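Phosphoribulokinase (Rhodobacter sphaeroides, PDB 1A7J) transfers a phosphate from ATP to D-ribulose 5-phosphate, yielding D-ribulose 1,5-bisphosphate and ADP in the Calvin cycle. Local coordinates at residues Thr66-Ser71 against Leu185-Ala190. Sequence-based numbering, arbitrary orientation.
Sequences TFSHFS and LRRMHA. With SO4 (sulfate ion), chain B.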
loop_
_atom_site.group_PDB
_atom_site.type_symbol
_atom_site.label_atom_id
_atom_site.label_comp_id
_atom_site.label_asym_id
_atom_site.label_seq_id
_atom_site.Cartn_x
_atom_site.Cartn_y
_atom_site.Cartn_z
ATOM N N THR A 66 16.358 0.322 15.264
ATOM C CA THR A 66 15.395 -0.552 14.597
ATOM C C THR A 66 13.969 -0.018 14.533
ATOM O O THR A 66 13.079 -0.699 14.026
ATOM C CB THR A 66 15.321 -1.942 15.249
ATOM O OG1 THR A 66 14.560 -1.863 16.462
ATOM C CG2 THR A 66 16.725 -2.486 15.533
ATOM N N PHE A 67 13.721 1.136 15.138
ATOM C CA PHE A 67 12.389 1.722 15.069
ATOM C C PHE A 67 12.189 2.577 13.803
ATOM O O PHE A 67 13.062 3.384 13.437
ATOM C CB PHE A 67 12.125 2.564 16.309
ATOM C CG PHE A 67 10.696 2.970 16.460
ATOM C CD1 PHE A 67 9.709 2.007 16.622
ATOM C CD2 PHE A 67 10.335 4.307 16.377
ATOM C CE1 PHE A 67 8.395 2.361 16.687
ATOM C CE2 PHE A 67 9.019 4.679 16.440
ATOM C CZ PHE A 67 8.046 3.710 16.592
ATOM N N SER A 68 11.056 2.373 13.123
ATOM C CA SER A 68 10.678 3.188 11.970
ATOM C C SER A 68 9.202 3.063 11.711
ATOM O O SER A 68 8.547 2.201 12.293
ATOM C CB SER A 68 11.427 2.741 10.719
ATOM O OG SER A 68 11.125 1.393 10.390
ATOM N N HIS A 69 8.742 3.797 10.702
ATOM C CA HIS A 69 7.342 3.798 10.262
ATOM C C HIS A 69 6.816 2.460 9.762
ATOM O O HIS A 69 5.650 2.348 9.418
ATOM C CB HIS A 69 7.157 4.827 9.152
ATOM C CG HIS A 69 6.751 6.175 9.649
ATOM N ND1 HIS A 69 7.394 7.334 9.272
ATOM C CD2 HIS A 69 5.792 6.544 10.534
ATOM C CE1 HIS A 69 6.855 8.359 9.910
ATOM N NE2 HIS A 69 5.881 7.906 10.681
ATOM N N PHE A 70 7.722 1.509 9.586
ATOM C CA PHE A 70 7.400 0.164 9.164
ATOM C C PHE A 70 7.032 -0.715 10.361
ATOM O O PHE A 70 6.230 -1.645 10.222
ATOM C CB PHE A 70 8.604 -0.449 8.433
ATOM C CG PHE A 70 8.820 0.082 7.027
ATOM C CD1 PHE A 70 7.756 0.577 6.276
ATOM C CD2 PHE A 70 10.075 -0.008 6.433
ATOM C CE1 PHE A 70 7.935 0.973 4.952
ATOM C CE2 PHE A 70 10.268 0.383 5.110
ATOM C CZ PHE A 70 9.193 0.874 4.367
ATOM N N SER A 71 7.664 -0.486 11.513
ATOM C CA SER A 71 7.400 -1.315 12.680
ATOM C C SER A 71 5.918 -1.222 13.047
ATOM O O SER A 71 5.296 -0.179 12.829
ATOM C CB SER A 71 8.241 -0.858 13.874
ATOM O OG SER A 71 9.414 -0.199 13.471
ATOM N N LEU A 185 19.322 1.537 6.414
ATOM C CA LEU A 185 19.553 0.353 7.254
ATOM C C LEU A 185 18.636 0.233 8.493
ATOM O O LEU A 185 18.236 -0.868 8.869
ATOM C CB LEU A 185 21.022 0.313 7.704
ATOM C CG LEU A 185 22.099 0.085 6.660
ATOM C CD1 LEU A 185 23.371 0.692 7.162
ATOM C CD2 LEU A 185 22.285 -1.373 6.427
ATOM N N ARG A 186 18.406 1.340 9.191
ATOM C CA ARG A 186 17.486 1.351 10.322
ATOM C C ARG A 186 16.079 0.893 9.898
ATOM O O ARG A 186 15.337 0.334 10.708
ATOM C CB ARG A 186 17.443 2.752 10.938
ATOM C CG ARG A 186 16.438 2.944 12.063
ATOM C CD ARG A 186 16.193 4.416 12.352
ATOM N NE ARG A 186 14.945 4.888 11.753
ATOM C CZ ARG A 186 14.818 6.032 11.085
ATOM N NH1 ARG A 186 15.802 6.924 11.074
ATOM N NH2 ARG A 186 13.683 6.310 10.455
ATOM N N ARG A 187 15.751 1.032 8.609
ATOM C CA ARG A 187 14.426 0.640 8.109
ATOM C C ARG A 187 14.374 -0.818 7.685
ATOM O O ARG A 187 13.316 -1.415 7.718
ATOM C CB ARG A 187 13.962 1.565 6.968
ATOM C CG ARG A 187 13.455 2.927 7.469
ATOM C CD ARG A 187 12.844 3.827 6.402
ATOM N NE ARG A 187 13.400 3.546 5.087
ATOM C CZ ARG A 187 12.670 3.321 3.994
ATOM N NH1 ARG A 187 11.396 3.676 3.955
ATOM N NH2 ARG A 187 13.254 2.871 2.891
ATOM N N MET A 188 15.531 -1.437 7.499
ATOM C CA MET A 188 15.565 -2.819 7.032
ATOM C C MET A 188 15.014 -3.788 8.065
ATOM O O MET A 188 14.408 -4.812 7.728
ATOM C CB MET A 188 16.981 -3.219 6.653
ATOM C CG MET A 188 17.458 -2.597 5.363
ATOM S SD MET A 188 16.210 -2.613 4.039
ATOM C CE MET A 188 16.318 -4.353 3.507
ATOM N N HIS A 189 15.062 -3.363 9.318
ATOM C CA HIS A 189 14.821 -4.263 10.417
ATOM C C HIS A 189 13.352 -4.533 10.433
ATOM O O HIS A 189 12.957 -5.650 10.180
ATOM C CB HIS A 189 15.304 -3.661 11.753
ATOM C CG HIS A 189 16.802 -3.593 11.886
ATOM N ND1 HIS A 189 17.559 -4.645 12.353
ATOM C CD2 HIS A 189 17.689 -2.634 11.516
ATOM C CE1 HIS A 189 18.842 -4.344 12.254
ATOM N NE2 HIS A 189 18.947 -3.128 11.752
ATOM N N ALA A 190 12.559 -3.474 10.414
ATOM C CA ALA A 190 11.102 -3.604 10.344
ATOM C C ALA A 190 10.590 -3.853 8.928
ATOM O O ALA A 190 9.412 -4.094 8.729
ATOM C CB ALA A 190 10.436 -2.362 10.918
HETATM S S SO4 B . 10.848 6.726 8.227
HETATM O O1 SO4 B . 10.838 6.229 9.574
HETATM O O2 SO4 B . 10.154 5.809 7.363
HETATM O O3 SO4 B . 10.198 8.000 8.198
HETATM O O4 SO4 B . 12.189 6.873 7.788
#
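The irregular run 66-71 lies along one side of helical residues 185-190, with Thr66 beside Arg186 and Ser71 beside Ala190, and folds into a type I turn from Ser68 to Ser71. Ser68 O closes that turn, gripped by both Ser71 N and Ser71 OG, the hydroxyl bonding on a carbonyl lone pair. Ala190 suits the space under the turn: its small CB lies 3.4 Å from Ser71 N and 3.6 Å from Phe70 CB, where the helix can come close. Arg186 is long enough to serve both loop and anion. Its CG is anti to the backbone N (chi1 175°), and a bend at chi3 brings Arg186 NE to 2.9 Å from Phe67 O, nearly along the C=O axis although the N-H points only moderately well. NH2 reaches the sulfate, weakly bonding O1, while NH1 forms a salt bridge with Glu178. A leucine here removes the donor to Phe67 O and the partner of Glu178, and would probably loosen the loop from the helix and weaken the hold on the sulfate. His69 ND1 donates to sulfate O3 at 3.1 Å; Arg186, and His69 if protonated, would favour an anion here, this one probably from the crystallisation liquor. Phe70 CE2 lies 3.6 Å above one face of the Arg187 guanidinium, offset toward that group's rim, the two planes 35° apart, while Arg187 NH2 forms a salt bridge with Glu161. Thr66 CG2 sits over the face of His189, 4.0 Å from the ring centroid, a CH-pi contact. In this P-loop kinase fold, similar to adenylate kinase, the contact joins the loop between helices 49-62 and 77-90 to helix 180-195 at the catalytic site, which includes Arg187: Phe67 packs on Met52 and Leu56 of helix 49-62, whereas on helix 158-168 Phe70 packs on Glu161 and Arg187 on Lys165, another catalytic-site residue.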